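PDB 2HIY: hypothetical protein from Streptococcus pneumoniae, which is of unknown function and belongs to the DUF1697 family of conserved bacterial proteins. Local coordinates for residues Leu80-Glu83 with Asp84-Glu88; Leu106-Thr109 with Glu110-Val114; Leu131-Lys135 with Leu136-Trp140; Phe174-Ile177 with Gly178-Lys182. All coordinates share one frame; numbering follows the deposited sequence. Where two conformers were deposited one is given.

In the fold
All four contacts are local, each within one continuous stretch: a helix cap, a beta turn, a hairpin and a regular helix. Contact 1 caps helix 82-89 as it leaves strand 78-81 and relies on polar groups, whereas contact 4, the most buried, is helix 171-182 packed by its apolar side. These two helices meet through Phe85 and Gly178 and through the salt bridge of Glu86 with Lys182. Contact 2, at the surface, and contact 3, partly buried, share one antiparallel sheet, since strands 102-108 and 137-142 are neighbours in it. In the conformer given, the Glu88 carboxylate of contact 1 accepts from Lys135 N and Leu136 N of contact 3; Phe107 of contact 2 packs against both helices.

Contact 1: Leu80-Glu83 with Asp84-Glu88; sequences LSLE and DFEAE
Ser81 and Asp84 form a capping box where strand 78-81 gives way to helix 82-89, each side chain bonding to the other residue's backbone. The hydroxyl oxygen Ser81 OG accepts from Asp84 N at 3.0 Å, and in return Asp84 OD2 accepts from Ser81 N at 3.0 Å. The second bond is almost straight, 174° at the hydrogen, yet the donor stands above the carboxylate plane. Serine suits the N-cap because its short side chain, with OG lying between the backbone N and the carbonyl carbon (chi1 65°), turns directly back to the first turn of the helix. Asp84, three residues on, reaches back with its carboxylate, and its negative charge would be expected to interact favourably with the helix's N-terminal end.

Backbone bonds take over from the cap: Phe85 N to Ser81 O, Glu86 N to Leu82 O and Ala87 N to Glu83 O continue the alpha-helical pattern.

Apolar contacts lie beside this polar frame. Leu82 crosses Glu86 obliquely, its CD1 3.7 Å from Glu86 OE2, the oxygen that is salt-bridged to Lys182. Leu82 also packs on Leu181 of helix 171-182. On the buried side Leu80 reaches past the cap to Phe85, whose ring also meets Phe174; branched leucine and flat phenylalanine fill this interior. The touching atoms are Leu80 CD1 and Phe85 CD1, 3.8 Å apart.

Contact 2: Leu106-Thr109 with Glu110-Val114; sequences LFYT and EGLDV
Thr109 to Leu112 make a type II beta turn following strand 102-108, closed by the hydrogen bond from Leu112 N to Thr109 O at 3.2 Å, with the donor above the carbonyl plane. Gly111 takes the third position with a positive phi of 90°, where a beta carbon would be jammed against the preceding carbonyl oxygen, which explains the glycine.

The turn brings Leu112 and Val114 back to Tyr108. Val114 CG2 sits over one face of the tyrosine ring in a CH-pi contact, 3.9 Å from its centroid and offset toward the rim. The other methyl, CG1, touches the phenol end of the ring, 3.6 Å from Tyr108 CZ. Both branches of the valine are therefore used, and a beta-branched residue suits a place beside a broad flat ring. With Leu112 CG anti to the backbone N (chi1 -178°), its CD2 reaches Tyr108 CD1 at 3.7 Å, the two side chains crossing at about a right angle.

Thr109 brings the polar chemistry. Its OG1 is hydrogen-bonded to His165 O of the same chain and accepts from a water at 2.8 Å, which also donates to Glu110 O. Thr109 N, by contrast, is buried with no partner in the model, and the Leu112 CD2 methyl lies 3.9 Å from it. Methyl groups thus gather round an aromatic ring, while the hydroxyl and water satisfy backbone carbonyls.

Contact 3: Leu131-Lys135 with Leu136-Trp140; sequences LYFGK and LGIFW
Leu131 CD2 lies over the centre of the six-membered ring of Trp140, in a CH-pi contact 3.7 Å from the centroid. Leu131 CG stands between its backbone N and carbonyl carbon (chi1 64°), which sends CD2 over the indole and lets CD1 rest over one face of the Phe133 ring, toward its rim. Phe133 also meets Ile138, its CE1 3.8 Å from Ile138 CD1. These four apolar residues share one face of the hairpin.

Tyr132 and Phe139 occupy the other face, side by side: Phe139 CD2 comes to the edge of the tyrosine ring, 4.0 Å from Tyr132 CD2. Tyr132 O in turn lies at the edge of the Phe139 ring, near its plane, 3.6 Å from CD2. As a hydrogen-bonded pair they exchange two backbone bonds, both in the carbonyl planes. Gly134 N to Gly137 O, at 2.8 Å, closes the turn. Glycine fits at 134 because a beta carbon would clash with Phe139 CE2, and at 137 because phi 166° and psi -165° would jam one against Leu136 O.

The hairpin forms one edge of the four-stranded antiparallel sheet, 129-133 outermost within the chain and 137-142 bonded to 102-108. Helix 114-122 packs on Phe133, Ile138 and Leu131.

Contact 4: Phe174-Ile177 with Gly178-Lys182; sequences FDKI and GQMLK
Lys176 folds its aliphatic chain along Met180, a selenomethionine, bringing CE within 3.6 Å of Met180 CG. The bend at chi2 (63°) of Lys176 turns the chain toward the next helical turn, and its CE also lies 3.7 Å from Met180 SE. A long, flexible lysine suits this spot, since its methylenes can lie on an apolar neighbour while carrying a charge.

The buried side belongs to Ile177, Gly178 and Leu181. Ile177 and Leu181 point the same way, with Ile177 CG2 4.1 Å from Leu181 CD1, and Leu181 CG rests 3.4 Å from Ile177 O. Packing is tight at Gly178, which, with no side chain, lets the Phe85 ring come close against its CA. Successive bonds from Gly178 N to Phe174 O, through to Leu181 N to Ile177 O, hold the helix regular.

Around Asp175 and Gln179, both exposed, contact is looser: Gln179 OE1 only approaches Lys176 CD, at 3.8 Å, and polar residues suit the solvent.

Helix 171-182 packs on helix 82-89 and on strands 5-10 and 47-52: Leu181 touches Leu82 and Phe85 of the helix, Ile177 and Leu181 meet Ala8 of strand 5-10, and Ile177, Met180 and Leu181 all rest on Phe49 of strand 47-52.

Contact 1: Leu80-Glu83 with Asp84-Glu88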
loop_
_atom_site.group_PDB
_atom_site.type_symbol
_atom_site.label_atom_id
_atom_site.label_comp_id
_atom_site.label_asym_id
_atom_site.label_seq_id
_atom_site.Cartn_x
_atom_site.Cartn_y
_atom_site.Cartn_z
ATOM N N LEU D 80 -28.056 -9.228 16.912
ATOM C CA LEU D 80 -29.321 -9.699 16.363
ATOM C C LEU D 80 -29.483 -11.179 16.606
ATOM O O LEU D 80 -28.496 -11.906 16.686
ATOM C CB LEU D 80 -29.386 -9.399 14.863
ATOM C CG LEU D 80 -28.233 -9.928 14.035
ATOM C CD1 LEU D 80 -28.709 -11.069 13.150
ATOM C CD2 LEU D 80 -27.758 -8.794 13.159
ATOM N N SER D 81 -30.728 -11.634 16.663
ATOM C CA SER D 81 -30.997 -13.034 16.945
ATOM C C SER D 81 -31.228 -13.850 15.680
ATOM O O SER D 81 -31.499 -13.313 14.606
ATOM C CB SER D 81 -32.247 -13.144 17.825
ATOM O OG SER D 81 -33.361 -12.685 17.090
ATOM N N LEU D 82 -31.205 -15.173 15.830
ATOM C CA LEU D 82 -31.607 -16.059 14.734
ATOM C C LEU D 82 -33.024 -15.714 14.266
ATOM O O LEU D 82 -33.269 -15.651 13.059
ATOM C CB LEU D 82 -31.530 -17.528 15.178
ATOM C CG LEU D 82 -32.117 -18.579 14.216
ATOM C CD1 LEU D 82 -31.362 -18.650 12.892
ATOM C CD2 LEU D 82 -32.209 -19.970 14.891
ATOM N N GLU D 83 -33.955 -15.507 15.201
ATOM C CA GLU D 83 -35.335 -15.135 14.838
ATOM C C GLU D 83 -35.337 -13.883 13.953
ATOM O O GLU D 83 -36.027 -13.838 12.925
ATOM C CB GLU D 83 -36.180 -14.898 16.092
ATOM C CG GLU D 83 -37.618 -14.463 15.820
ATOM C CD GLU D 83 -38.517 -14.522 17.051
ATOM O OE1 GLU D 83 -38.040 -14.886 18.147
ATOM O OE2 GLU D 83 -39.727 -14.230 16.910
ATOM N N ASP D 84 -34.563 -12.872 14.363
ATOM C CA ASP D 84 -34.480 -11.612 13.618
ATOM C C ASP D 84 -34.009 -11.878 12.194
ATOM O O ASP D 84 -34.543 -11.324 11.233
ATOM C CB ASP D 84 -33.435 -10.662 14.234
ATOM C CG ASP D 84 -33.838 -10.054 15.577
ATOM O OD1 ASP D 84 -35.052 -9.986 15.915
ATOM O OD2 ASP D 84 -32.893 -9.594 16.296
ATOM N N PHE D 85 -32.982 -12.710 12.069
ATOM C CA PHE D 85 -32.370 -12.988 10.789
ATOM C C PHE D 85 -33.320 -13.771 9.888
ATOM O O PHE D 85 -33.428 -13.477 8.683
ATOM C CB PHE D 85 -31.031 -13.722 10.955
ATOM C CG PHE D 85 -30.130 -13.567 9.763
ATOM C CD1 PHE D 85 -29.355 -12.423 9.639
ATOM C CD2 PHE D 85 -30.107 -14.502 8.750
ATOM C CE1 PHE D 85 -28.524 -12.236 8.517
ATOM C CE2 PHE D 85 -29.280 -14.309 7.619
ATOM C CZ PHE D 85 -28.492 -13.191 7.532
ATOM N N GLU D 86 -34.019 -14.737 10.463
ATOM C CA GLU D 86 -34.959 -15.522 9.678
ATOM C C GLU D 86 -36.097 -14.647 9.171
ATOM O O GLU D 86 -36.587 -14.831 8.039
ATOM C CB GLU D 86 -35.483 -16.687 10.508
ATOM C CG GLU D 86 -34.437 -17.751 10.750
ATOM C CD GLU D 86 -34.949 -18.969 11.493
ATOM O OE1 GLU D 86 -35.870 -18.840 12.339
ATOM O OE2 GLU D 86 -34.394 -20.057 11.235
ATOM N N ALA D 87 -36.524 -13.686 9.980
ATOM C CA ALA D 87 -37.541 -12.730 9.545
ATOM C C ALA D 87 -37.016 -11.903 8.354
ATOM O O ALA D 87 -37.769 -11.658 7.381
ATOM C CB ALA D 87 -37.973 -11.828 10.685
ATOM N N GLU D 88 -35.750 -11.484 8.400
ATOM C CA GLU D 88 -35.154 -10.747 7.282
ATOM C C GLU D 88 -35.092 -11.581 5.994
ATOM O O GLU D 88 -35.290 -11.052 4.896
ATOM C CB GLU D 88 -33.766 -10.216 7.649
ATOM C CG GLU D 88 -33.237 -9.130 6.679
ATOM C CD GLU D 88 -33.831 -7.752 6.953
ATOM O OE1 GLU D 88 -33.090 -6.878 7.461
ATOM O OE2 GLU D 88 -35.037 -7.523 6.696
#

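Contact 2: Leu106-Thr109 with Glu110-Val114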
loop_
_atom_site.group_PDB
_atom_site.type_symbol
_atom_site.label_atom_id
_atom_site.label_comp_id
_atom_site.label_asym_id
_atom_site.label_seq_id
_atom_site.Cartn_x
_atom_site.Cartn_y
_atom_site.Cartn_z
ATOM N N LEU D 106 -25.753 -3.375 5.047
ATOM C CA LEU D 106 -25.317 -2.416 6.066
ATOM C C LEU D 106 -26.140 -2.685 7.324
ATOM O O LEU D 106 -27.289 -2.249 7.414
ATOM C CB LEU D 106 -25.554 -0.975 5.580
ATOM C CG LEU D 106 -24.659 -0.470 4.434
ATOM C CD1 LEU D 106 -24.935 -1.234 3.132
ATOM C CD2 LEU D 106 -24.943 1.003 4.183
ATOM N N PHE D 107 -25.567 -3.436 8.269
ATOM C CA PHE D 107 -26.313 -3.798 9.475
ATOM C C PHE D 107 -26.415 -2.611 10.419
ATOM O O PHE D 107 -25.410 -1.951 10.739
ATOM C CB PHE D 107 -25.604 -4.897 10.248
ATOM C CG PHE D 107 -25.745 -6.279 9.661
ATOM C CD1 PHE D 107 -26.827 -7.096 10.004
ATOM C CD2 PHE D 107 -24.744 -6.832 8.820
ATOM C CE1 PHE D 107 -26.941 -8.421 9.488
ATOM C CE2 PHE D 107 -24.851 -8.142 8.323
ATOM C CZ PHE D 107 -25.953 -8.917 8.658
ATOM N N TYR D 108 -27.631 -2.331 10.882
ATOM C CA TYR D 108 -27.811 -1.334 11.912
ATOM C C TYR D 108 -27.129 -1.776 13.201
ATOM O O TYR D 108 -26.938 -2.949 13.441
ATOM C CB TYR D 108 -29.299 -1.107 12.147
ATOM C CG TYR D 108 -30.066 -0.601 10.929
ATOM C CD1 TYR D 108 -29.507 0.328 10.041
ATOM C CD2 TYR D 108 -31.393 -1.017 10.714
ATOM C CE1 TYR D 108 -30.258 0.806 8.923
ATOM C CE2 TYR D 108 -32.129 -0.544 9.624
ATOM C CZ TYR D 108 -31.566 0.368 8.767
ATOM O OH TYR D 108 -32.341 0.842 7.707
ATOM N N THR D 109 -26.766 -0.821 14.045
ATOM C CA THR D 109 -26.148 -1.107 15.339
ATOM C C THR D 109 -27.080 -0.701 16.481
ATOM O O THR D 109 -28.031 0.045 16.307
ATOM C CB THR D 109 -24.844 -0.337 15.487
ATOM O OG1 THR D 109 -25.101 1.064 15.301
ATOM C CG2 THR D 109 -23.781 -0.819 14.481
ATOM N N GLU D 110 -26.761 -1.188 17.671
ATOM C CA GLU D 110 -27.560 -0.875 18.839
ATOM C C GLU D 110 -27.530 0.616 19.137
ATOM O O GLU D 110 -26.463 1.234 19.152
ATOM C CB GLU D 110 -27.029 -1.677 20.032
ATOM C CG GLU D 110 -27.397 -3.136 19.916
ATOM C CD GLU D 110 -28.909 -3.347 19.907
ATOM O OE1 GLU D 110 -29.603 -2.777 20.776
ATOM O OE2 GLU D 110 -29.417 -4.055 19.000
ATOM N N GLY D 111 -28.711 1.202 19.303
ATOM C CA GLY D 111 -28.779 2.618 19.633
ATOM C C GLY D 111 -28.851 3.533 18.430
ATOM O O GLY D 111 -29.027 4.745 18.585
ATOM N N LEU D 112 -28.741 2.973 17.230
ATOM C CA LEU D 112 -28.743 3.808 16.038
ATOM C C LEU D 112 -30.120 4.429 15.778
ATOM O O LEU D 112 -31.147 3.753 15.871
ATOM C CB LEU D 112 -28.326 2.950 14.848
ATOM C CG LEU D 112 -28.213 3.631 13.494
ATOM C CD1 LEU D 112 -27.116 4.688 13.470
ATOM C CD2 LEU D 112 -27.941 2.557 12.496
ATOM N N ASP D 113 -30.139 5.703 15.391
ATOM C CA ASP D 113 -31.383 6.335 14.975
ATOM C C ASP D 113 -31.636 5.942 13.508
ATOM O O ASP D 113 -31.196 6.612 12.587
ATOM C CB ASP D 113 -31.276 7.864 15.146
ATOM C CG ASP D 113 -32.557 8.606 14.749
ATOM O OD1 ASP D 113 -33.516 7.960 14.264
ATOM O OD2 ASP D 113 -32.589 9.856 14.854
ATOM N N VAL D 114 -32.365 4.851 13.312
ATOM C CA VAL D 114 -32.599 4.342 11.969
ATOM C C VAL D 114 -33.314 5.344 11.070
ATOM O O VAL D 114 -33.026 5.447 9.891
ATOM C CB VAL D 114 -33.327 2.987 12.011
ATOM C CG1 VAL D 114 -33.775 2.526 10.625
ATOM C CG2 VAL D 114 -32.420 1.937 12.680
HETATM O O HOH W 1 -25.265 3.263 17.059
#

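Contact 3: Leu131-Lys135 with Leu136-Trp140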
loop_
_atom_site.group_PDB
_atom_site.type_symbol
_atom_site.label_atom_id
_atom_site.label_comp_id
_atom_site.label_asym_id
_atom_site.label_seq_id
_atom_site.Cartn_x
_atom_site.Cartn_y
_atom_site.Cartn_z
ATOM N N LEU D 131 -31.069 0.003 -3.642
ATOM C CA LEU D 131 -31.019 -0.303 -2.218
ATOM C C LEU D 131 -32.415 -0.515 -1.673
ATOM O O LEU D 131 -33.385 0.030 -2.234
ATOM C CB LEU D 131 -30.219 0.752 -1.411
ATOM C CG LEU D 131 -30.799 2.177 -1.384
ATOM C CD1 LEU D 131 -31.752 2.384 -0.192
ATOM C CD2 LEU D 131 -29.680 3.176 -1.229
ATOM N N TYR D 132 -32.513 -1.239 -0.571
ATOM C CA TYR D 132 -33.788 -1.514 0.049
ATOM C C TYR D 132 -33.600 -1.471 1.558
ATOM O O TYR D 132 -32.682 -2.096 2.070
ATOM C CB TYR D 132 -34.326 -2.876 -0.410
ATOM C CG TYR D 132 -35.693 -3.199 0.144
ATOM C CD1 TYR D 132 -36.824 -2.791 -0.541
ATOM C CD2 TYR D 132 -35.854 -3.875 1.354
ATOM C CE1 TYR D 132 -38.089 -3.065 -0.054
ATOM C CE2 TYR D 132 -37.126 -4.131 1.867
ATOM C CZ TYR D 132 -38.218 -3.706 1.145
ATOM O OH TYR D 132 -39.498 -3.976 1.617
ATOM N N PHE D 133 -34.480 -0.782 2.275
ATOM C CA PHE D 133 -34.378 -0.683 3.719
ATOM C C PHE D 133 -35.053 -1.879 4.356
ATOM O O PHE D 133 -36.288 -1.970 4.328
ATOM C CB PHE D 133 -35.062 0.621 4.189
ATOM C CG PHE D 133 -34.347 1.854 3.739
ATOM C CD1 PHE D 133 -33.158 2.265 4.329
ATOM C CD2 PHE D 133 -34.869 2.622 2.708
ATOM C CE1 PHE D 133 -32.501 3.396 3.867
ATOM C CE2 PHE D 133 -34.208 3.771 2.264
ATOM C CZ PHE D 133 -33.008 4.149 2.860
ATOM N N GLY D 134 -34.262 -2.810 4.896
ATOM C CA GLY D 134 -34.801 -3.988 5.573
ATOM C C GLY D 134 -35.003 -3.713 7.052
ATOM O O GLY D 134 -34.878 -2.582 7.521
ATOM N N LYS D 135 -35.280 -4.754 7.821
ATOM C CA LYS D 135 -35.504 -4.554 9.245
ATOM C C LYS D 135 -34.194 -4.379 9.999
ATOM O O LYS D 135 -34.076 -3.522 10.888
ATOM C CB LYS D 135 -36.266 -5.747 9.818
ATOM C CG LYS D 135 -36.472 -5.697 11.313
ATOM C CD LYS D 135 -37.368 -4.564 11.769
ATOM C CE LYS D 135 -37.641 -4.683 13.270
ATOM N NZ LYS D 135 -37.981 -3.343 13.811
ATOM N N LEU D 136 -33.196 -5.160 9.610
ATOM C CA LEU D 136 -31.928 -5.188 10.330
ATOM C C LEU D 136 -30.869 -4.297 9.707
ATOM O O LEU D 136 -29.801 -4.149 10.246
ATOM C CB LEU D 136 -31.365 -6.599 10.363
ATOM C CG LEU D 136 -32.196 -7.605 11.172
ATOM C CD1 LEU D 136 -31.669 -9.035 10.943
ATOM C CD2 LEU D 136 -32.162 -7.224 12.649
ATOM N N GLY D 137 -31.170 -3.741 8.544
ATOM C CA GLY D 137 -30.176 -2.950 7.860
ATOM C C GLY D 137 -30.601 -2.715 6.431
ATOM O O GLY D 137 -31.747 -2.944 6.058
ATOM N N ILE D 138 -29.619 -2.286 5.644
ATOM C CA ILE D 138 -29.882 -1.843 4.260
ATOM C C ILE D 138 -29.238 -2.817 3.287
ATOM O O ILE D 138 -28.031 -3.078 3.376
ATOM C CB ILE D 138 -29.280 -0.440 3.997
ATOM C CG1 ILE D 138 -29.776 0.536 5.061
ATOM C CG2 ILE D 138 -29.662 0.056 2.589
ATOM C CD1 ILE D 138 -29.130 1.917 4.983
ATOM N N PHE D 139 -30.029 -3.403 2.377
ATOM C CA PHE D 139 -29.469 -4.129 1.246
ATOM C C PHE D 139 -29.028 -3.123 0.194
ATOM O O PHE D 139 -29.813 -2.245 -0.159
ATOM C CB PHE D 139 -30.547 -5.003 0.581
ATOM C CG PHE D 139 -31.240 -5.994 1.497
ATOM C CD1 PHE D 139 -30.739 -7.285 1.620
ATOM C CD2 PHE D 139 -32.428 -5.661 2.180
ATOM C CE1 PHE D 139 -31.392 -8.232 2.423
ATOM C CE2 PHE D 139 -33.068 -6.585 2.985
ATOM C CZ PHE D 139 -32.554 -7.888 3.087
ATOM N N TRP D 140 -27.823 -3.252 -0.352
ATOM C CA TRP D 140 -27.361 -2.241 -1.316
ATOM C C TRP D 140 -26.533 -2.907 -2.375
ATOM O O TRP D 140 -25.432 -3.448 -2.110
ATOM C CB TRP D 140 -26.586 -1.162 -0.576
ATOM C CG TRP D 140 -26.414 0.140 -1.265
ATOM C CD1 TRP D 140 -26.337 0.416 -2.616
ATOM C CD2 TRP D 140 -26.293 1.396 -0.601
ATOM N NE1 TRP D 140 -26.173 1.779 -2.835
ATOM C CE2 TRP D 140 -26.147 2.399 -1.603
ATOM C CE3 TRP D 140 -26.294 1.785 0.751
ATOM C CZ2 TRP D 140 -26.000 3.765 -1.283
ATOM C CZ3 TRP D 140 -26.149 3.139 1.069
ATOM C CH2 TRP D 140 -26.010 4.107 0.047
#

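Contact 4: Phe174-Ile177 with Gly178-Lys182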
loop_
_atom_site.group_PDB
_atom_site.type_symbol
_atom_site.label_atom_id
_atom_site.label_comp_id
_atom_site.label_asym_id
_atom_site.label_seq_id
_atom_site.Cartn_x
_atom_site.Cartn_y
_atom_site.Cartn_z
ATOM N N PHE D 174 -23.074 -12.057 4.768
ATOM C CA PHE D 174 -24.462 -12.023 5.237
ATOM C C PHE D 174 -25.006 -13.466 5.261
ATOM O O PHE D 174 -25.574 -13.899 6.264
ATOM C CB PHE D 174 -25.257 -11.118 4.283
ATOM C CG PHE D 174 -26.730 -11.046 4.546
ATOM C CD1 PHE D 174 -27.266 -10.012 5.309
ATOM C CD2 PHE D 174 -27.591 -11.967 3.952
ATOM C CE1 PHE D 174 -28.637 -9.915 5.487
ATOM C CE2 PHE D 174 -28.951 -11.867 4.140
ATOM C CZ PHE D 174 -29.471 -10.850 4.904
ATOM N N ASP D 175 -24.834 -14.208 4.167
ATOM C CA ASP D 175 -25.279 -15.605 4.141
ATOM C C ASP D 175 -24.628 -16.411 5.256
ATOM O O ASP D 175 -25.312 -17.136 5.997
ATOM C CB ASP D 175 -24.999 -16.250 2.780
ATOM C CG ASP D 175 -25.917 -15.736 1.697
ATOM O OD1 ASP D 175 -26.987 -15.197 2.032
ATOM O OD2 ASP D 175 -25.565 -15.887 0.513
ATOM N N LYS D 176 -23.312 -16.279 5.375
ATOM C CA LYS D 176 -22.562 -17.050 6.396
ATOM C C LYS D 176 -23.076 -16.740 7.806
ATOM O O LYS D 176 -23.184 -17.650 8.637
ATOM C CB LYS D 176 -21.065 -16.778 6.287
ATOM C CG LYS D 176 -20.234 -17.550 7.334
ATOM C CD LYS D 176 -20.360 -19.047 7.122
ATOM C CE LYS D 176 -19.519 -19.819 8.136
ATOM N NZ LYS D 176 -19.722 -21.289 8.030
ATOM N N ILE D 177 -23.367 -15.474 8.101
ATOM C CA ILE D 177 -23.986 -15.092 9.370
ATOM C C ILE D 177 -25.268 -15.890 9.607
ATOM O O ILE D 177 -25.464 -16.435 10.678
ATOM C CB ILE D 177 -24.205 -13.548 9.460
ATOM C CG1 ILE D 177 -22.855 -12.853 9.633
ATOM C CG2 ILE D 177 -25.177 -13.160 10.605
ATOM C CD1 ILE D 177 -22.828 -11.379 9.193
ATOM N N GLY D 178 -26.124 -15.998 8.606
ATOM C CA GLY D 178 -27.339 -16.765 8.774
ATOM C C GLY D 178 -27.037 -18.237 9.027
ATOM O O GLY D 178 -27.683 -18.865 9.852
ATOM N N GLN D 179 -26.031 -18.776 8.343
ATOM C CA GLN D 179 -25.673 -20.193 8.508
ATOM C C GLN D 179 -25.123 -20.426 9.914
ATOM O O GLN D 179 -25.435 -21.433 10.575
ATOM C CB GLN D 179 -24.654 -20.590 7.451
ATOM C CG GLN D 179 -25.284 -20.720 6.063
ATOM C CD GLN D 179 -24.273 -20.699 4.921
ATOM O OE1 GLN D 179 -23.062 -20.857 5.130
ATOM N NE2 GLN D 179 -24.771 -20.509 3.701
HETATM N N MSE D 180 -24.304 -19.495 10.393
HETATM C CA MSE D 180 -23.711 -19.638 11.731
HETATM C C MSE D 180 -24.759 -19.509 12.830
HETATM O O MSE D 180 -24.602 -20.116 13.903
HETATM C CB MSE D 180 -22.583 -18.630 11.948
HETATM C CG MSE D 180 -21.321 -18.858 11.111
HETATM SE SE MSE D 180 -20.282 -20.360 11.722
HETATM C CE MSE D 180 -19.466 -19.480 13.262
ATOM N N LEU D 181 -25.804 -18.719 12.596
ATOM C CA LEU D 181 -26.918 -18.565 13.537
ATOM C C LEU D 181 -27.803 -19.803 13.630
ATOM O O LEU D 181 -28.367 -20.078 14.680
ATOM C CB LEU D 181 -27.788 -17.363 13.148
ATOM C CG LEU D 181 -27.288 -15.980 13.552
ATOM C CD1 LEU D 181 -28.124 -14.920 12.874
ATOM C CD2 LEU D 181 -27.371 -15.811 15.073
ATOM N N LYS D 182 -27.919 -20.505 12.507
ATOM C CA LYS D 182 -28.813 -21.654 12.340
ATOM C C LYS D 182 -28.260 -22.960 12.879
ATOM O O LYS D 182 -29.033 -23.855 13.249
ATOM C CB LYS D 182 -29.150 -21.837 10.865
ATOM C CG LYS D 182 -30.270 -20.969 10.357
ATOM C CD LYS D 182 -30.881 -21.576 9.078
ATOM C CE LYS D 182 -31.753 -20.585 8.301
ATOM N NZ LYS D 182 -32.780 -19.889 9.134
#